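PDB 3PMS: Peptide:N-glycosidase F from Elizabethkingia meningoseptica, which hydrolyses the amide bond between asparagine and the first sugar of N-linked glycans, releasing the oligosaccharide from glycoproteins and glycopeptides. Local coordinates for residues D102-D105 against F106-L109. Residues are numbered along the deposited sequence; the frame is centred on the assembly and turned at random.
Sequences DVTD and FKSL
F106 N donates to V103 O at 2.8 Å, and one residue further on K107 N donates to T104 O at 2.9 Å. Both are i to i+3 bonds, the spacing of 3-10 turns, and both are bent: each N-H...O angle is 153°, and each donor stands well above the carbonyl plane. L109 N repeats the spacing on F106 O, while a water accepts from S108 N and donates to D105 O, bridging the turns where no direct bond joins the two.

Ahead of these turns, D102 OD1 takes the backbone N of T104 at 3.0 Å, which defines an Asx turn, and also the hydroxyl T104 OG1 at 2.6 Å. The two donors approach from the same face of the carboxylate, the hydroxyl on the syn side and the N-H on the anti side.

The side chains add van der Waals contacts, largely with carbonyl oxygens. With CG between its backbone N and carbonyl carbon (chi1 60°), K107 runs its CG past T104 O at 3.2 Å. The chain then continues extended, and its CD meets T104 CG2, side chain against side chain, at 4.2 Å. V103 O lies at the edge of the F106 ring, near its plane.

The turns follow strand 99-102 on the way to strand 114-120. D102 and K107 tie them to strand 43-52 through K47 and the carbonyl of V43, whereas D105 reaches R188 and Y186 of strand 184-197. F106 touches I81 and V148 and meets F301 edge-to-face, so the segment joins the sheets of both jelly-roll domains.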
loop_
_atom_site.group_PDB
_atom_site.type_symbol
_atom_site.label_atom_id
_atom_site.label_comp_id
_atom_site.label_asym_id
_atom_site.label_seq_id
_atom_site.Cartn_x
_atom_site.Cartn_y
_atom_site.Cartn_z
ATOM N N ASP A 102 -8.251 4.976 -1.283
ATOM C CA ASP A 102 -8.588 5.918 -0.243
ATOM C C ASP A 102 -7.305 6.171 0.583
ATOM O O ASP A 102 -6.676 5.208 1.082
ATOM C CB ASP A 102 -9.728 5.359 0.591
ATOM C CG ASP A 102 -10.287 6.348 1.578
ATOM O OD1 ASP A 102 -9.535 6.895 2.446
ATOM O OD2 ASP A 102 -11.536 6.647 1.465
ATOM N N VAL A 103 -6.932 7.428 0.699
ATOM C CA VAL A 103 -5.740 7.852 1.453
ATOM C C VAL A 103 -6.079 8.860 2.591
ATOM O O VAL A 103 -5.181 9.563 3.100
ATOM C CB VAL A 103 -4.687 8.437 0.529
ATOM C CG1 VAL A 103 -4.270 7.347 -0.498
ATOM C CG2 VAL A 103 -5.182 9.692 -0.208
ATOM N N THR A 104 -7.337 8.818 3.022
ATOM C CA THR A 104 -7.831 9.688 4.118
ATOM C C THR A 104 -6.946 9.537 5.348
ATOM O O THR A 104 -6.653 10.506 6.062
ATOM C CB THR A 104 -9.268 9.428 4.475
ATOM O OG1 THR A 104 -10.072 9.264 3.318
ATOM C CG2 THR A 104 -9.847 10.520 5.392
ATOM N N ASP A 105 -6.492 8.320 5.629
ATOM C CA ASP A 105 -5.607 8.108 6.766
ATOM C C ASP A 105 -4.398 8.985 6.823
ATOM O O ASP A 105 -3.814 9.191 7.902
ATOM C CB ASP A 105 -5.154 6.662 6.826
ATOM C CG ASP A 105 -6.314 5.664 7.156
ATOM O OD1 ASP A 105 -7.423 6.044 7.649
ATOM O OD2 ASP A 105 -6.132 4.469 6.839
ATOM N N PHE A 106 -3.931 9.463 5.643
ATOM C CA PHE A 106 -2.800 10.351 5.577
ATOM C C PHE A 106 -3.120 11.831 5.445
ATOM O O PHE A 106 -2.237 12.622 5.103
ATOM C CB PHE A 106 -1.928 9.881 4.397
ATOM C CG PHE A 106 -1.390 8.475 4.571
ATOM C CD1 PHE A 106 -0.260 8.268 5.334
ATOM C CD2 PHE A 106 -1.988 7.399 4.007
ATOM C CE1 PHE A 106 0.184 6.964 5.548
ATOM C CE2 PHE A 106 -1.516 6.072 4.231
ATOM C CZ PHE A 106 -0.427 5.889 4.956
ATOM N N LYS A 107 -4.351 12.212 5.746
ATOM C CA LYS A 107 -4.774 13.615 5.542
ATOM C C LYS A 107 -3.831 14.531 6.333
ATOM O O LYS A 107 -3.607 15.681 5.917
ATOM C CB LYS A 107 -6.252 13.809 5.876
ATOM C CG LYS A 107 -6.669 13.472 7.304
ATOM C CD LYS A 107 -8.136 13.732 7.541
ATOM C CE LYS A 107 -8.659 13.066 8.789
ATOM N NZ LYS A 107 -10.123 13.472 9.108
ATOM N N SER A 108 -3.331 14.128 7.502
ATOM C CA SER A 108 -2.405 15.005 8.221
ATOM C C SER A 108 -1.101 15.347 7.533
ATOM O O SER A 108 -0.465 16.394 7.791
ATOM C CB SER A 108 -2.104 14.412 9.593
ATOM O OG SER A 108 -1.364 13.196 9.559
ATOM N N LEU A 109 -0.743 14.521 6.567
ATOM C CA LEU A 109 0.457 14.701 5.774
ATOM C C LEU A 109 0.126 15.326 4.420
ATOM O O LEU A 109 1.062 15.715 3.704
ATOM C CB LEU A 109 1.186 13.377 5.589
ATOM C CG LEU A 109 1.894 12.784 6.793
ATOM C CD1 LEU A 109 1.017 11.914 7.618
ATOM C CD2 LEU A 109 3.169 12.053 6.395
HETATM O O HOH W 1 -3.537 11.622 9.151
#